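Local coordinates for protein LipS lipolytic enzyme (Unidentified, PDB 4FBL) that probably hydrolyses ester bonds of lipid-like substrates as a thermostable lipase of the alpha/beta-hydrolase fold, at residues C[43-48]-C[69-74]; C[53-58]-C[106-111]; C[75-80]-C[273-278]; C[136-141]-C[217-222]. All blocks are in the same frame, centred on the assembly; numbering follows the deposited sequence.

Interaction 1 (C[43-48]-C[69-74]); sequences EPLYSV and FLAEGF
Leu-45 joins an edge strand of the alpha/beta-hydrolase sheet, 45-47, to the first helix of the fold, 68-76, by meeting Ala-71 and Glu-72 on that helix. Strand 45-47 runs antiparallel to 80-83, with which Leu-45 and Ser-47 share backbone hydrogen bonds, and the helix lies across this border of the sheet. The CA atoms of Leu-45 and Ala-71 come within 7.5 Å, and only 112 Å² is buried in all, so one leucine carries the contact. Its CG lies anti to the backbone N (chi1 154°), which carries the branched end off the strand toward the helix. There CD2 does most of the touching: it packs against the methyl of Ala-71, CD2 to CB 3.8 Å, while CG stands 4.1 Å from the same CB. The second meeting is of unlike groups. Glu-72 leaves the helix pointing away from the strand, but its chain bends at chi2 (-95°) and brings the carboxylate back, so that OE1 comes to 3.4 Å from Leu-45 CD2 and the acid passes across the leucine at a slant. This is van der Waals contact in a partly buried place, with no hydrogen bond between the segments. Thr-83 of the neighbouring strand touches both Leu-45 and Ala-71, and Arg-68, one turn before Glu-72, also touches the leucine. The other methyl of Leu-45 follows the strand instead of the helix, its CD1 lying 3.8 Å from the CB of Ser-47 on the same face.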
loop_
_atom_site.group_PDB
_atom_site.type_symbol
_atom_site.label_atom_id
_atom_site.label_comp_id
_atom_site.label_asym_id
_atom_site.label_seq_id
_atom_site.Cartn_x
_atom_site.Cartn_y
_atom_site.Cartn_z
ATOM N N GLU C 43 -21.020 19.300 4.115
ATOM C CA GLU C 43 -20.465 20.378 3.307
ATOM C C GLU C 43 -18.988 20.669 3.750
ATOM O O GLU C 43 -18.646 20.502 4.931
ATOM C CB GLU C 43 -21.397 21.643 3.308
ATOM C CG GLU C 43 -21.367 22.557 4.542
ATOM C CD GLU C 43 -22.085 21.998 5.801
ATOM O OE1 GLU C 43 -22.763 20.928 5.764
ATOM O OE2 GLU C 43 -21.950 22.652 6.842
ATOM N N PRO C 44 -18.120 21.032 2.790
ATOM C CA PRO C 44 -16.737 21.412 3.106
ATOM C C PRO C 44 -16.800 22.732 3.871
ATOM O O PRO C 44 -17.858 23.380 3.875
ATOM C CB PRO C 44 -16.109 21.660 1.737
ATOM C CG PRO C 44 -17.261 21.846 0.780
ATOM C CD PRO C 44 -18.412 21.088 1.339
ATOM N N LEU C 45 -15.702 23.135 4.496
ATOM C CA LEU C 45 -15.600 24.451 5.128
ATOM C C LEU C 45 -14.359 25.160 4.593
ATOM O O LEU C 45 -13.268 24.610 4.638
ATOM C CB LEU C 45 -15.560 24.264 6.651
ATOM C CG LEU C 45 -14.895 25.259 7.650
ATOM C CD1 LEU C 45 -14.621 26.677 7.127
ATOM C CD2 LEU C 45 -15.592 25.273 9.025
ATOM N N TYR C 46 -14.559 26.336 3.987
ATOM C CA TYR C 46 -13.534 27.188 3.424
ATOM C C TYR C 46 -13.755 28.527 4.163
ATOM O O TYR C 46 -14.916 28.956 4.366
ATOM C CB TYR C 46 -13.689 27.340 1.893
ATOM C CG TYR C 46 -13.295 26.080 1.195
ATOM C CD1 TYR C 46 -11.920 25.766 0.967
ATOM C CD2 TYR C 46 -14.264 25.148 0.796
ATOM C CE1 TYR C 46 -11.538 24.560 0.384
ATOM C CE2 TYR C 46 -13.883 23.918 0.201
ATOM C CZ TYR C 46 -12.527 23.631 0.013
ATOM O OH TYR C 46 -12.171 22.447 -0.601
ATOM N N SER C 47 -12.688 29.126 4.683
ATOM C CA SER C 47 -12.842 30.389 5.429
ATOM C C SER C 47 -11.591 31.181 5.125
ATOM O O SER C 47 -10.491 30.634 5.237
ATOM C CB SER C 47 -13.001 30.106 6.910
ATOM O OG SER C 47 -12.876 31.321 7.635
ATOM N N VAL C 48 -11.734 32.417 4.633
ATOM C CA VAL C 48 -10.517 33.156 4.283
ATOM C C VAL C 48 -10.181 34.104 5.447
ATOM O O VAL C 48 -11.073 34.745 5.966
ATOM C CB VAL C 48 -10.742 33.964 3.038
ATOM C CG1 VAL C 48 -9.427 34.779 2.626
ATOM C CG2 VAL C 48 -11.329 33.054 1.937
ATOM N N PHE C 69 -15.808 21.022 14.257
ATOM C CA PHE C 69 -15.388 21.631 15.534
ATOM C C PHE C 69 -13.943 22.196 15.475
ATOM O O PHE C 69 -13.664 23.312 16.001
ATOM C CB PHE C 69 -15.575 20.700 16.734
ATOM C CG PHE C 69 -15.088 21.283 18.068
ATOM C CD1 PHE C 69 -15.933 22.101 18.872
ATOM C CD2 PHE C 69 -13.797 21.032 18.532
ATOM C CE1 PHE C 69 -15.450 22.683 20.120
ATOM C CE2 PHE C 69 -13.308 21.602 19.732
ATOM C CZ PHE C 69 -14.170 22.422 20.560
ATOM N N LEU C 70 -13.019 21.461 14.844
ATOM C CA LEU C 70 -11.663 21.864 14.822
ATOM C C LEU C 70 -11.480 22.973 13.853
ATOM O O LEU C 70 -10.754 23.940 14.127
ATOM C CB LEU C 70 -10.800 20.664 14.390
ATOM C CG LEU C 70 -9.342 20.578 14.709
ATOM C CD1 LEU C 70 -9.064 21.006 16.148
ATOM C CD2 LEU C 70 -8.851 19.095 14.470
ATOM N N ALA C 71 -12.099 22.796 12.689
ATOM C CA ALA C 71 -11.946 23.694 11.601
ATOM C C ALA C 71 -12.523 25.055 11.976
ATOM O O ALA C 71 -11.933 26.070 11.607
ATOM C CB ALA C 71 -12.726 23.188 10.379
ATOM N N GLU C 72 -13.715 25.070 12.585
ATOM C CA GLU C 72 -14.328 26.354 13.021
ATOM C C GLU C 72 -13.437 27.052 14.051
ATOM O O GLU C 72 -13.281 28.268 13.990
ATOM C CB GLU C 72 -15.621 26.147 13.805
ATOM C CG GLU C 72 -16.563 25.172 13.276
ATOM C CD GLU C 72 -17.601 25.819 12.434
ATOM O OE1 GLU C 72 -17.179 26.729 11.671
ATOM O OE2 GLU C 72 -18.792 25.390 12.522
ATOM N N GLY C 73 -12.960 26.294 15.045
ATOM C CA GLY C 73 -11.931 26.803 15.922
ATOM C C GLY C 73 -10.776 27.540 15.255
ATOM O O GLY C 73 -10.453 28.635 15.696
ATOM N N PHE C 74 -10.118 26.966 14.222
ATOM C CA PHE C 74 -9.052 27.655 13.552
ATOM C C PHE C 74 -9.596 28.881 12.814
ATOM O O PHE C 74 -8.885 29.867 12.693
ATOM C CB PHE C 74 -8.324 26.769 12.470
ATOM C CG PHE C 74 -7.722 25.470 13.000
ATOM C CD1 PHE C 74 -6.978 25.452 14.212
ATOM C CD2 PHE C 74 -7.896 24.263 12.262
ATOM C CE1 PHE C 74 -6.424 24.287 14.699
ATOM C CE2 PHE C 74 -7.356 23.044 12.742
ATOM C CZ PHE C 74 -6.558 23.057 13.984
#

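Interaction 2 (C[53-58]-C[106-111]); sequences GVLVSH and ADIVAA
Leu-55 receives the methyl of Ala-111 at the fork of its side chain: Ala-111 CB lies 3.8 Å from CG, 3.9 Å from CD1 and 4.0 Å from CD2. Because CG stands anti to the backbone N (chi1 -156°), the fork extends from the strand toward the helix, and CD1 reaches on to the carbonyl O of Ile-108, 3.7 Å away. The CG2 methyl of Ile-108 adds an apolar touch to the same CD1. The other branch of Ile-108 serves Ser-57, since its CD1 ends 3.8 Å from Ser-57 OG. That hydroxyl, although covered by a methyl, is satisfied: it donates to the carbonyl O of His-58, OG to O 3.1 Å, in the carbonyl plane and on a lone pair. Cut back to an alanine, Leu-55 would no longer fill the space beside Ala-111 CB, which is likely to leave a gap there and deprive Ile-108 CG2 of its apolar neighbour on this strand. Farther out, Met-124 of the adjoining strand touches Leu-55, Ser-57 and Ile-108, while Leu-133 of helix 129-140 covers Ser-57 and Ile-108 together. At the end of the strand His-58 NE2 is hydrogen-bonded to the backbone N of Leu-86, and the chain runs on into Gly-59 and Phe-60 of the spermidine pocket. The axes of strand 53-57 and helix 106-111 stay 9.7 Å apart and run nearly antiparallel, at 161°. Helix 101-118 links the parallel strands 80-83 and 121-127 over strand 52-57 between them, the beta-alpha-beta crossover of a three-layer alpha/beta-hydrolase.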
loop_
_atom_site.group_PDB
_atom_site.type_symbol
_atom_site.label_atom_id
_atom_site.label_comp_id
_atom_site.label_asym_id
_atom_site.label_seq_id
_atom_site.Cartn_x
_atom_site.Cartn_y
_atom_site.Cartn_z
ATOM N N GLY C 53 -2.346 29.684 6.917
ATOM C CA GLY C 53 -3.521 28.824 6.577
ATOM C C GLY C 53 -3.407 27.365 7.071
ATOM O O GLY C 53 -2.299 26.881 7.299
ATOM N N VAL C 54 -4.539 26.703 7.260
ATOM C CA VAL C 54 -4.570 25.321 7.803
ATOM C C VAL C 54 -5.413 24.479 6.850
ATOM O O VAL C 54 -6.591 24.848 6.582
ATOM C CB VAL C 54 -5.212 25.214 9.228
ATOM C CG1 VAL C 54 -4.980 23.804 9.861
ATOM C CG2 VAL C 54 -4.660 26.320 10.170
ATOM N N LEU C 55 -4.855 23.330 6.426
ATOM C CA LEU C 55 -5.566 22.386 5.584
ATOM C C LEU C 55 -6.034 21.319 6.556
ATOM O O LEU C 55 -5.221 20.809 7.327
ATOM C CB LEU C 55 -4.555 21.810 4.565
ATOM C CG LEU C 55 -5.186 21.255 3.264
ATOM C CD1 LEU C 55 -4.058 20.899 2.266
ATOM C CD2 LEU C 55 -6.005 19.981 3.500
ATOM N N VAL C 56 -7.346 21.017 6.558
ATOM C CA VAL C 56 -7.931 20.069 7.489
ATOM C C VAL C 56 -8.565 18.915 6.766
ATOM O O VAL C 56 -9.501 19.135 6.010
ATOM C CB VAL C 56 -9.028 20.738 8.391
ATOM C CG1 VAL C 56 -9.467 19.735 9.462
ATOM C CG2 VAL C 56 -8.467 22.045 9.016
ATOM N N SER C 57 -8.083 17.678 6.998
ATOM C CA SER C 57 -8.566 16.572 6.158
ATOM C C SER C 57 -9.359 15.529 6.963
ATOM O O SER C 57 -8.835 14.996 7.947
ATOM C CB SER C 57 -7.352 15.831 5.523
ATOM O OG SER C 57 -7.906 14.780 4.717
ATOM N N HIS C 58 -10.573 15.197 6.577
ATOM C CA HIS C 58 -11.278 14.069 7.227
ATOM C C HIS C 58 -10.764 12.669 6.679
ATOM O O HIS C 58 -9.830 12.616 5.867
ATOM C CB HIS C 58 -12.823 14.212 7.028
ATOM C CG HIS C 58 -13.288 14.024 5.601
ATOM N ND1 HIS C 58 -13.400 12.783 5.029
ATOM C CD2 HIS C 58 -13.628 14.909 4.624
ATOM C CE1 HIS C 58 -13.818 12.907 3.766
ATOM N NE2 HIS C 58 -13.929 14.189 3.489
ATOM N N ALA C 106 -5.061 14.105 -5.106
ATOM C CA ALA C 106 -5.351 15.291 -5.917
ATOM C C ALA C 106 -6.270 16.268 -5.162
ATOM O O ALA C 106 -6.137 17.520 -5.349
ATOM C CB ALA C 106 -5.955 14.941 -7.344
ATOM N N ASP C 107 -7.163 15.760 -4.294
ATOM C CA ASP C 107 -7.983 16.686 -3.520
ATOM C C ASP C 107 -7.108 17.502 -2.555
ATOM O O ASP C 107 -7.352 18.710 -2.365
ATOM C CB ASP C 107 -9.072 16.008 -2.695
ATOM C CG ASP C 107 -10.144 15.311 -3.569
ATOM O OD1 ASP C 107 -10.560 15.867 -4.584
ATOM O OD2 ASP C 107 -10.515 14.184 -3.244
ATOM N N ILE C 108 -6.147 16.843 -1.930
ATOM C CA ILE C 108 -5.218 17.507 -0.983
ATOM C C ILE C 108 -4.326 18.512 -1.713
ATOM O O ILE C 108 -4.152 19.605 -1.235
ATOM C CB ILE C 108 -4.367 16.505 -0.333
ATOM C CG1 ILE C 108 -5.274 15.516 0.441
ATOM C CG2 ILE C 108 -3.308 17.181 0.610
ATOM C CD1 ILE C 108 -6.369 16.149 1.510
ATOM N N VAL C 109 -3.855 18.163 -2.926
ATOM C CA VAL C 109 -3.114 19.059 -3.776
ATOM C C VAL C 109 -3.945 20.306 -4.141
ATOM O O VAL C 109 -3.458 21.386 -3.993
ATOM C CB VAL C 109 -2.605 18.333 -5.054
ATOM C CG1 VAL C 109 -1.935 19.348 -5.945
ATOM C CG2 VAL C 109 -1.500 17.341 -4.619
ATOM N N ALA C 110 -5.195 20.168 -4.580
ATOM C CA ALA C 110 -6.009 21.353 -4.884
ATOM C C ALA C 110 -6.292 22.212 -3.624
ATOM O O ALA C 110 -6.381 23.437 -3.737
ATOM C CB ALA C 110 -7.384 20.947 -5.509
ATOM N N ALA C 111 -6.502 21.611 -2.464
ATOM C CA ALA C 111 -6.704 22.424 -1.219
ATOM C C ALA C 111 -5.394 23.187 -0.879
ATOM O O ALA C 111 -5.382 24.359 -0.379
ATOM C CB ALA C 111 -7.145 21.482 0.003
#

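Interaction 3 (C[75-80]-C[273-278]); sequences ARAGYT and RSLAFI
Between Ala-77 and Tyr-79, the two residues that meet the last helix, the backbone turns through Gly-78 with positive phi (107°) in a Schellman motif that closes helix 68-76, Gly-78 N bonding Ala-75 O at 2.8 Å. At this positive phi a CB would collide with the preceding carbonyl O, which explains a glycine here. Both neighbours point toward helix 267-279. Leu-275 answers with a single methyl: its CD2 rests 3.8 Å from Ala-77 CB and 3.9 Å from Tyr-79 CE2, arriving at the edge of the phenol ring near its plane. Leucine and ring pass at a slant to one another. Ile-278, a turn later, offers its CG2, which stands oblique to the ring, 3.5 Å from Tyr-79 CZ and 3.5 Å from OH; the two side chains run past each other in opposite directions. In the alpha/beta-hydrolase fold this joins the first and last helices that flank one face of the central sheet, and Phe-74 of helix 68-76 also touches Leu-275 and Ile-278, continuing the seam inward. Tyr-79 gets there with CG anti to its carbonyl carbon (chi1 -63°), which brings the ring out beside the isoleucine. A serine here would take the ring away, and Ile-278 CG2 would probably lose its contacts with CZ and OH, leaving Leu-275 CD2 only Ala-77 CB within segment 75-80. Ser-50 touches Tyr-79 as well, and Met-149 of the sheet lies against Ile-278. With CG1 anti to the carbonyl carbon (chi1 -69°), the CG2 methyl of Ile-278 lies anti to the backbone N and is the branch that meets Tyr-79.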
loop_
_atom_site.group_PDB
_atom_site.type_symbol
_atom_site.label_atom_id
_atom_site.label_comp_id
_atom_site.label_asym_id
_atom_site.label_seq_id
_atom_site.Cartn_x
_atom_site.Cartn_y
_atom_site.Cartn_z
ATOM N N ALA C 75 -10.770 28.776 12.184
ATOM C CA ALA C 75 -11.328 29.973 11.517
ATOM C C ALA C 75 -11.673 31.146 12.523
ATOM O O ALA C 75 -11.328 32.300 12.237
ATOM C CB ALA C 75 -12.493 29.674 10.606
ATOM N N ARG C 76 -12.289 30.846 13.666
ATOM C CA ARG C 76 -12.491 31.885 14.693
ATOM C C ARG C 76 -11.203 32.467 15.203
ATOM O O ARG C 76 -11.208 33.590 15.671
ATOM C CB ARG C 76 -13.224 31.378 15.886
ATOM C CG ARG C 76 -14.540 30.947 15.532
ATOM C CD ARG C 76 -15.286 30.785 16.761
ATOM N NE ARG C 76 -16.478 30.162 16.268
ATOM C CZ ARG C 76 -16.716 28.864 16.369
ATOM N NH1 ARG C 76 -15.854 28.050 17.019
ATOM N NH2 ARG C 76 -17.834 28.413 15.831
ATOM N N ALA C 77 -10.094 31.728 15.129
ATOM C CA ALA C 77 -8.861 32.323 15.572
ATOM C C ALA C 77 -8.287 33.209 14.472
ATOM O O ALA C 77 -7.314 33.921 14.683
ATOM C CB ALA C 77 -7.910 31.290 16.060
ATOM N N GLY C 78 -8.891 33.230 13.285
ATOM C CA GLY C 78 -8.411 34.193 12.281
ATOM C C GLY C 78 -7.630 33.605 11.139
ATOM O O GLY C 78 -7.347 34.277 10.168
ATOM N N TYR C 79 -7.290 32.302 11.225
ATOM C CA TYR C 79 -6.526 31.616 10.151
ATOM C C TYR C 79 -7.370 31.422 8.880
ATOM O O TYR C 79 -8.532 31.278 9.019
ATOM C CB TYR C 79 -6.020 30.215 10.668
ATOM C CG TYR C 79 -5.040 30.408 11.840
ATOM C CD1 TYR C 79 -3.803 31.022 11.628
ATOM C CD2 TYR C 79 -5.407 30.082 13.146
ATOM C CE1 TYR C 79 -2.927 31.313 12.693
ATOM C CE2 TYR C 79 -4.490 30.328 14.232
ATOM C CZ TYR C 79 -3.294 30.947 13.985
ATOM O OH TYR C 79 -2.404 31.128 15.032
ATOM N N THR C 80 -6.778 31.420 7.704
ATOM C CA THR C 80 -7.414 30.857 6.481
ATOM C C THR C 80 -7.493 29.301 6.662
ATOM O O THR C 80 -6.548 28.717 7.248
ATOM C CB THR C 80 -6.601 31.261 5.244
ATOM O OG1 THR C 80 -6.614 32.709 5.126
ATOM C CG2 THR C 80 -7.147 30.679 3.932
ATOM N N ARG C 273 -4.280 22.686 21.959
ATOM C CA ARG C 273 -2.846 22.383 21.667
ATOM C C ARG C 273 -2.510 22.572 20.182
ATOM O O ARG C 273 -1.419 22.893 19.872
ATOM C CB ARG C 273 -2.485 20.951 22.122
ATOM C CG ARG C 273 -2.753 20.774 23.561
ATOM C CD ARG C 273 -1.594 21.268 24.449
ATOM N NE ARG C 273 -0.919 20.071 24.977
ATOM C CZ ARG C 273 -0.977 19.657 26.258
ATOM N NH1 ARG C 273 -1.597 20.363 27.227
ATOM N NH2 ARG C 273 -0.402 18.536 26.587
ATOM N N SER C 274 -3.442 22.330 19.258
ATOM C CA SER C 274 -3.176 22.533 17.832
ATOM C C SER C 274 -3.041 24.024 17.594
ATOM O O SER C 274 -2.146 24.431 16.877
ATOM C CB SER C 274 -4.280 21.973 16.888
ATOM O OG SER C 274 -4.402 20.540 17.126
ATOM N N LEU C 275 -3.925 24.837 18.185
ATOM C CA LEU C 275 -3.806 26.359 18.021
ATOM C C LEU C 275 -2.470 26.841 18.611
ATOM O O LEU C 275 -1.731 27.638 17.986
ATOM C CB LEU C 275 -4.966 27.033 18.774
ATOM C CG LEU C 275 -6.331 27.056 18.089
ATOM C CD1 LEU C 275 -7.463 27.511 19.065
ATOM C CD2 LEU C 275 -6.242 27.957 16.854
ATOM N N ALA C 276 -2.117 26.305 19.781
ATOM C CA ALA C 276 -0.826 26.648 20.430
ATOM C C ALA C 276 0.411 26.308 19.517
ATOM O O ALA C 276 1.427 27.069 19.379
ATOM C CB ALA C 276 -0.748 25.947 21.789
ATOM N N PHE C 277 0.312 25.146 18.903
ATOM C CA PHE C 277 1.330 24.630 18.021
ATOM C C PHE C 277 1.495 25.508 16.771
ATOM O O PHE C 277 2.624 25.825 16.339
ATOM C CB PHE C 277 0.896 23.209 17.611
ATOM C CG PHE C 277 1.843 22.544 16.565
ATOM C CD1 PHE C 277 3.106 22.059 16.946
ATOM C CD2 PHE C 277 1.465 22.457 15.238
ATOM C CE1 PHE C 277 3.955 21.450 15.948
ATOM C CE2 PHE C 277 2.323 21.898 14.249
ATOM C CZ PHE C 277 3.504 21.374 14.595
ATOM N N ILE C 278 0.382 25.860 16.145
ATOM C CA ILE C 278 0.406 26.821 15.070
ATOM C C ILE C 278 1.037 28.173 15.427
ATOM O O ILE C 278 1.894 28.650 14.624
ATOM C CB ILE C 278 -1.021 27.113 14.513
ATOM C CG1 ILE C 278 -1.559 25.864 13.775
ATOM C CG2 ILE C 278 -1.049 28.300 13.539
ATOM C CD1 ILE C 278 -3.178 25.872 13.584
#

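Interaction 4 (C[136-141]-C[217-222]); sequences WAAGQF and VKCPAL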
loop_
_atom_site.group_PDB
_atom_site.type_symbol
_atom_site.label_atom_id
_atom_site.label_comp_id
_atom_site.label_asym_id
_atom_site.label_seq_id
_atom_site.Cartn_x
_atom_site.Cartn_y
_atom_site.Cartn_z
ATOM N N TRP C 136 1.573 12.134 4.261
ATOM C CA TRP C 136 1.940 12.040 2.857
ATOM C C TRP C 136 2.297 13.416 2.330
ATOM O O TRP C 136 3.286 13.539 1.553
ATOM C CB TRP C 136 0.787 11.446 1.992
ATOM C CG TRP C 136 1.026 11.617 0.555
ATOM C CD1 TRP C 136 1.788 10.790 -0.298
ATOM C CD2 TRP C 136 0.497 12.658 -0.275
ATOM N NE1 TRP C 136 1.801 11.312 -1.577
ATOM C CE2 TRP C 136 1.006 12.442 -1.608
ATOM C CE3 TRP C 136 -0.360 13.740 -0.032
ATOM C CZ2 TRP C 136 0.722 13.315 -2.692
ATOM C CZ3 TRP C 136 -0.648 14.610 -1.109
ATOM C CH2 TRP C 136 -0.115 14.372 -2.437
ATOM N N ALA C 137 1.500 14.452 2.660
ATOM C CA ALA C 137 1.807 15.755 1.986
ATOM C C ALA C 137 3.109 16.401 2.551
ATOM O O ALA C 137 3.859 16.998 1.781
ATOM C CB ALA C 137 0.621 16.752 2.127
ATOM N N ALA C 138 3.399 16.241 3.842
ATOM C CA ALA C 138 4.611 16.756 4.438
ATOM C C ALA C 138 5.896 16.016 3.942
ATOM O O ALA C 138 6.993 16.616 3.958
ATOM C CB ALA C 138 4.544 16.713 5.990
ATOM N N GLY C 139 5.747 14.739 3.520
ATOM C CA GLY C 139 6.849 13.932 2.930
ATOM C C GLY C 139 7.018 14.189 1.429
ATOM O O GLY C 139 8.150 14.192 0.866
ATOM N N GLN C 140 5.904 14.465 0.790
ATOM C CA GLN C 140 5.831 14.649 -0.663
ATOM C C GLN C 140 6.328 16.035 -1.043
ATOM O O GLN C 140 6.988 16.179 -2.129
ATOM C CB GLN C 140 4.410 14.507 -1.176
ATOM C CG GLN C 140 4.232 14.768 -2.639
ATOM C CD GLN C 140 4.960 13.668 -3.532
ATOM O OE1 GLN C 140 4.454 12.597 -3.719
ATOM N NE2 GLN C 140 6.140 13.973 -4.038
ATOM N N PHE C 141 6.052 17.023 -0.165
ATOM C CA PHE C 141 6.433 18.466 -0.401
ATOM C C PHE C 141 7.139 18.923 0.865
ATOM O O PHE C 141 6.546 19.592 1.715
ATOM C CB PHE C 141 5.190 19.288 -0.568
ATOM C CG PHE C 141 4.292 18.785 -1.692
ATOM C CD1 PHE C 141 4.596 19.070 -3.060
ATOM C CD2 PHE C 141 3.161 17.993 -1.396
ATOM C CE1 PHE C 141 3.737 18.566 -4.108
ATOM C CE2 PHE C 141 2.280 17.527 -2.403
ATOM C CZ PHE C 141 2.558 17.797 -3.762
ATOM N N VAL C 217 9.821 13.561 6.029
ATOM C CA VAL C 217 9.062 14.604 6.768
ATOM C C VAL C 217 10.027 15.318 7.705
ATOM O O VAL C 217 10.635 14.647 8.514
ATOM C CB VAL C 217 7.942 14.019 7.654
ATOM C CG1 VAL C 217 7.277 15.137 8.435
ATOM C CG2 VAL C 217 6.912 13.264 6.790
ATOM N N LYS C 218 10.161 16.642 7.558
ATOM C CA LYS C 218 11.161 17.438 8.283
ATOM C C LYS C 218 10.478 18.543 9.081
ATOM O O LYS C 218 11.099 19.087 9.931
ATOM C CB LYS C 218 12.159 18.183 7.304
ATOM C CG LYS C 218 13.288 17.314 6.630
ATOM C CD LYS C 218 14.542 16.938 7.582
ATOM C CE LYS C 218 15.573 15.936 6.926
ATOM N NZ LYS C 218 14.862 14.753 6.257
ATOM N N CYS C 219 9.262 18.965 8.737
ATOM C CA CYS C 219 8.673 20.073 9.495
ATOM C C CYS C 219 8.333 19.666 10.936
ATOM O O CYS C 219 8.187 18.493 11.224
ATOM C CB CYS C 219 7.403 20.612 8.806
ATOM S SG CYS C 219 6.058 19.335 8.616
ATOM N N PRO C 220 8.138 20.650 11.839
ATOM C CA PRO C 220 7.589 20.384 13.184
ATOM C C PRO C 220 6.297 19.526 13.195
ATOM O O PRO C 220 5.463 19.655 12.318
ATOM C CB PRO C 220 7.352 21.789 13.762
ATOM C CG PRO C 220 8.339 22.628 13.094
ATOM C CD PRO C 220 8.478 22.066 11.660
ATOM N N ALA C 221 6.154 18.611 14.152
ATOM C CA ALA C 221 5.021 17.686 14.141
ATOM C C ALA C 221 4.458 17.564 15.565
ATOM O O ALA C 221 5.252 17.414 16.491
ATOM C CB ALA C 221 5.397 16.312 13.574
ATOM N N LEU C 222 3.110 17.669 15.681
ATOM C CA LEU C 222 2.356 17.309 16.844
ATOM C C LEU C 222 1.536 16.080 16.473
ATOM O O LEU C 222 0.528 16.170 15.742
ATOM C CB LEU C 222 1.458 18.480 17.304
ATOM C CG LEU C 222 0.534 18.257 18.504
ATOM C CD1 LEU C 222 1.276 17.776 19.809
ATOM C CD2 LEU C 222 -0.333 19.503 18.787
HETATM O O HOH W 1 8.303 18.199 5.936
#
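Val-217 sends its two methyls to neighbouring residues of one helix end, Ala-138 and Gly-139. From CB of Val-217, CG1 leaves anti to the backbone N (chi1 177°) and meets the methyl of Ala-138, CG1 to CB 4.0 Å. CG2, anti to the carbonyl carbon, goes to bare backbone instead and lies 3.8 Å from Gly-139 N and 3.9 Å from Gly-139 CA. The loop comes close here, the CA atoms of Gly-139 and Val-217 being 4.5 Å apart; a CB on the glycine would come near CG2. Helix 129-140, the one that follows the probable nucleophile elbow of this alpha/beta-hydrolase, thus ends against the loop leading into strand 221-226. A second partner for Ala-138 CB is Cys-219 SG, at 4.0 Å, with Ile-148 of the adjoining strand 147-151 touching both residues. Beside this apolar patch a water joins the two backbones, donating to Ala-138 O at 2.9 Å and accepting from Lys-218 N at 2.9 Å. Gly-139 O is taken by the NH1 of Arg-216, just before the loop segment. On the other flank of the helix the second subunit packs: Phe-167 of that chain lies on Trp-136, and Gln-140 NE2 is hydrogen-bonded to Ala-164 O of the second subunit.

How the interactions relate
All four contacts join the central sheet or its connections to the helices around it. Interactions 1 and 3 share helix 68-76, with centres 11 Å apart, on one face; interactions 2 and 4, 14 Å apart, use helices 101-118 and 129-140 on the other. Phe-74 packs on Val-54 and Val-56, and Val-54 also meets Ile-278, so strand 52-57 of interaction 2 is touched by both interaction 1 and interaction 3. Trp-136 lies against Ile-108 and Val-109, and Phe-277 against Pro-220. Interactions 1 and 4 are farthest apart, 22 Å between centres. Along the chain, interaction 2 alternates with 1 and 3, while interaction 4 falls wholly between the segments of 3, and the C-terminal helix packs back beside the first.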